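Local atomic coordinates of uncharacterized protein YhfS (Escherichia coli, PDB entry 4J8L), a protein that is of unknown function but carries pyridoxal 5'-phosphate covalently attached to a lysine and possibly has cysteine synthase activity. Residues Y305-G308 and A309-Y313; L46-P49 and R50-R54. One frame throughout, in Å; residues are numbered along the deposited sequence. Where two conformers were deposited one is given.

Contact 1 of 2, residues Y305-G308 and A309-Y313; sequences YPVG and AESKY
A cis peptide between Gly308 and Ala309, followed two residues on by an ST turn at Ser311, shapes this tight bend in the loop that joins helix 290-299 to strand 318-320. The cis bond draws the CA atoms of Gly308 and Ala309 to 2.9 Å. Pro306 CB meets Ala309 CB at 3.8 Å in a small apolar contact. Further along, Val307 places CG1 anti to its backbone N (chi1 -176°), and this methyl approaches Tyr313 CD2 obliquely at 4.4 Å. Val307 also touches Phe195, the residue just before Lys196, which carries the cofactor. Lys312 CG lies over the centre of one face of the Tyr313 ring, 4.0 Å above its plane, while the phenol oxygen is bonded to Glu201. Ser311 CB packs 4.1 Å from Gly308 CA, and Ser311 OG accepts from Tyr313 N at 3.1 Å (148°). No hydrogen bond links 305-308 directly to 309-313; the bend is probably held by the cis peptide together with the carboxylate of Glu314, which bonds both Ser311 OG and the backbone N-H groups of Val307 and Gly308.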
# COMPACT_ATOMS: atom_id res chain seq x y z
N TYR A 305 1.97 3.10 -18.06
CA TYR A 305 2.66 3.53 -16.85
C TYR A 305 1.59 3.75 -15.80
O TYR A 305 0.42 3.92 -16.13
CB TYR A 305 3.47 4.81 -17.08
CG TYR A 305 2.76 5.85 -17.92
CD1 TYR A 305 1.79 6.69 -17.36
CD2 TYR A 305 3.05 5.98 -19.27
CE1 TYR A 305 1.14 7.63 -18.15
CE2 TYR A 305 2.39 6.91 -20.05
CZ TYR A 305 1.44 7.73 -19.49
OH TYR A 305 0.79 8.66 -20.29
N PRO A 306 1.99 3.75 -14.52
CA PRO A 306 0.99 3.90 -13.46
C PRO A 306 0.69 5.35 -13.12
O PRO A 306 1.39 6.28 -13.55
CB PRO A 306 1.67 3.23 -12.26
CG PRO A 306 3.14 3.50 -12.49
CD PRO A 306 3.31 3.37 -13.99
N VAL A 307 -0.38 5.54 -12.34
CA VAL A 307 -0.73 6.84 -11.81
C VAL A 307 -0.62 6.80 -10.29
O VAL A 307 0.20 7.50 -9.70
CB VAL A 307 -2.17 7.24 -12.23
CG1 VAL A 307 -2.49 8.66 -11.76
CG2 VAL A 307 -2.30 7.12 -13.76
N GLY A 308 -1.45 5.97 -9.67
CA GLY A 308 -1.47 5.84 -8.22
C GLY A 308 -0.31 5.05 -7.62
O GLY A 308 0.43 5.58 -6.79
N ALA A 309 -0.15 3.77 -7.97
CA ALA A 309 -1.05 3.03 -8.85
C ALA A 309 -2.34 2.63 -8.14
O ALA A 309 -2.57 3.05 -7.01
CB ALA A 309 -0.35 1.79 -9.38
N GLU A 310 -3.16 1.83 -8.82
CA GLU A 310 -4.43 1.36 -8.26
C GLU A 310 -5.39 2.50 -7.90
O GLU A 310 -6.22 2.36 -7.00
CB GLU A 310 -4.18 0.38 -7.10
CG GLU A 310 -3.28 -0.77 -7.58
CD GLU A 310 -3.09 -1.93 -6.61
OE1 GLU A 310 -3.64 -1.90 -5.49
OE2 GLU A 310 -2.36 -2.88 -6.99
N SER A 311 -5.27 3.61 -8.62
CA SER A 311 -6.13 4.76 -8.39
C SER A 311 -7.46 4.57 -9.11
O SER A 311 -7.63 3.65 -9.91
CB SER A 311 -5.48 6.04 -8.91
OG SER A 311 -5.58 6.12 -10.32
N LYS A 312 -8.41 5.44 -8.80
CA LYS A 312 -9.71 5.43 -9.47
C LYS A 312 -9.62 5.57 -10.99
O LYS A 312 -10.58 5.23 -11.70
CB LYS A 312 -10.58 6.56 -8.92
CG LYS A 312 -10.02 7.94 -9.20
CD LYS A 312 -10.78 9.01 -8.40
CE LYS A 312 -10.06 10.35 -8.43
NZ LYS A 312 -10.77 11.42 -7.65
N TYR A 313 -8.49 6.08 -11.49
CA TYR A 313 -8.33 6.29 -12.92
C TYR A 313 -7.88 5.03 -13.65
O TYR A 313 -8.03 4.92 -14.87
CB TYR A 313 -7.29 7.37 -13.20
CG TYR A 313 -7.60 8.70 -12.58
CD1 TYR A 313 -8.66 9.46 -13.04
CD2 TYR A 313 -6.85 9.19 -11.52
CE1 TYR A 313 -8.96 10.68 -12.48
CE2 TYR A 313 -7.13 10.40 -10.96
CZ TYR A 313 -8.19 11.15 -11.44
OH TYR A 313 -8.50 12.36 -10.88

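Contact 2 of 2, residues L46-P49 and R50-R54; sequences LNQP and RVTQR. With ACY (acetic acid), chain D.
With CG between its backbone N and carbonyl carbon (chi1 60°) and the chain extended beyond, Gln48 lays its amide against the first turn of helix 50-62: NE2 lies 3.6 Å from Thr52 CG2, and OE1 is 3.6 Å from Gln53 CB. Pro49 occupies the N-cap position, and its carbonyl O accepts from Gln53 N at 3.1 Å, opening the helical bonding. The proline ring runs alongside Thr52, with CB 3.4 Å from Thr52 OG1. Outside the turn, Gln48 NE2 is hydrogen-bonded to Glu56 and Thr52 OG1 to Ile227 O, while Asp39 receives the N-H groups of Arg50 and Val51. Leu46 CD1 packs 3.8 Å from Arg50 CA. A bend at chi3 (-58°) turns Arg50 toward an acetic acid molecule, probably from the crystallisation liquor, which also meets the extended Arg54: Arg54 NE donates to OXT at 3.2 Å. A leucine in place of Arg54 would probably leave Glu33 without its salt-bridge mate and OXT without this donor. The other oxygen of that molecule, O, sits at the edge of the Arg50 guanidinium, 2.6 Å from Arg50 NE in a nearly straight bond (171°).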
# COMPACT_ATOMS: atom_id res chain seq x y z
N LEU A 46 -11.35 22.45 16.53
CA LEU A 46 -10.84 21.33 15.73
C LEU A 46 -9.64 21.68 14.85
O LEU A 46 -8.81 20.81 14.58
CB LEU A 46 -11.93 20.74 14.84
CG LEU A 46 -13.18 20.16 15.52
CD1 LEU A 46 -14.12 19.58 14.45
CD2 LEU A 46 -12.78 19.10 16.52
N ASN A 47 -9.59 22.93 14.39
CA ASN A 47 -8.61 23.37 13.39
C ASN A 47 -8.64 22.49 12.15
O ASN A 47 -7.59 22.19 11.57
CB ASN A 47 -7.20 23.41 13.97
CG ASN A 47 -6.29 24.39 13.22
OD1 ASN A 47 -6.69 25.50 12.89
ND2 ASN A 47 -5.05 23.97 12.98
N GLN A 48 -9.83 22.05 11.77
CA GLN A 48 -10.04 21.25 10.57
C GLN A 48 -11.55 21.17 10.37
O GLN A 48 -12.31 21.57 11.25
CB GLN A 48 -9.48 19.82 10.75
CG GLN A 48 -10.15 19.08 11.89
CD GLN A 48 -9.72 17.62 12.04
OE1 GLN A 48 -9.91 17.03 13.11
NE2 GLN A 48 -9.14 17.05 10.99
N PRO A 49 -12.00 20.69 9.22
CA PRO A 49 -13.45 20.54 9.02
C PRO A 49 -14.08 19.53 9.97
O PRO A 49 -13.45 18.54 10.35
CB PRO A 49 -13.55 20.04 7.57
CG PRO A 49 -12.36 20.66 6.91
CD PRO A 49 -11.26 20.57 7.94
N ARG A 50 -15.31 19.82 10.38
CA ARG A 50 -16.04 18.90 11.24
C ARG A 50 -16.20 17.55 10.55
O ARG A 50 -16.08 16.51 11.20
CB ARG A 50 -17.42 19.48 11.59
CG ARG A 50 -17.38 20.78 12.40
CD ARG A 50 -18.78 21.34 12.61
NE ARG A 50 -19.45 21.58 11.33
CZ ARG A 50 -19.34 22.70 10.62
NH1 ARG A 50 -18.62 23.72 11.07
NH2 ARG A 50 -19.99 22.82 9.47
N VAL A 51 -16.47 17.56 9.25
CA VAL A 51 -16.65 16.30 8.53
C VAL A 51 -15.33 15.51 8.44
O VAL A 51 -15.32 14.28 8.53
CB VAL A 51 -17.25 16.53 7.13
CG1 VAL A 51 -17.16 15.25 6.29
CG2 VAL A 51 -18.68 17.01 7.26
N THR A 52 -14.22 16.23 8.33
CA THR A 52 -12.92 15.56 8.29
C THR A 52 -12.64 14.84 9.61
O THR A 52 -12.17 13.70 9.61
CB THR A 52 -11.80 16.55 7.91
OG1 THR A 52 -12.10 17.09 6.62
CG2 THR A 52 -10.43 15.84 7.86
N GLN A 53 -12.95 15.50 10.73
CA GLN A 53 -12.81 14.85 12.03
C GLN A 53 -13.64 13.56 12.05
O GLN A 53 -13.13 12.51 12.43
CB GLN A 53 -13.24 15.75 13.18
CG GLN A 53 -13.09 15.06 14.53
CD GLN A 53 -13.69 15.83 15.70
OE1 GLN A 53 -14.76 16.43 15.58
NE2 GLN A 53 -13.00 15.81 16.83
N ARG A 54 -14.90 13.66 11.63
CA ARG A 54 -15.78 12.50 11.66
C ARG A 54 -15.21 11.35 10.83
O ARG A 54 -15.24 10.19 11.24
CB ARG A 54 -17.18 12.85 11.13
CG ARG A 54 -17.99 13.72 12.02
CD ARG A 54 -19.40 13.90 11.46
NE ARG A 54 -20.20 14.83 12.24
CZ ARG A 54 -21.08 14.47 13.16
NH1 ARG A 54 -21.28 13.18 13.42
NH2 ARG A 54 -21.77 15.39 13.82
C ACY D . -20.95 18.63 11.15
O ACY D . -21.05 19.74 10.58
OXT ACY D . -20.57 17.58 10.57
CH3 ACY D . -21.29 18.53 12.60

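Followed from the N terminus, contact 2 comes first, turning the loop after helix 31-34 into helix 50-62; contact 1 comes much later, folding back the loop between helix 290-299 and strand 318-320. They are in series, neither nested nor crossed, and each closes a bend of adjoining residues. Their centres lie 28 Å apart and their nearest atoms about 15 Å apart. The long helix 229-261 is neighbour to both: Leu233 and Ala232 touch Val51 and Thr52, while Glu234 forms a salt bridge with Lys312. Contact 1 also ties the aminotransferase-like part of the chain to the C-terminal part, since Glu310 forms a salt bridge with Lys177 and hydrogen bonds with Ser278 and Asn341.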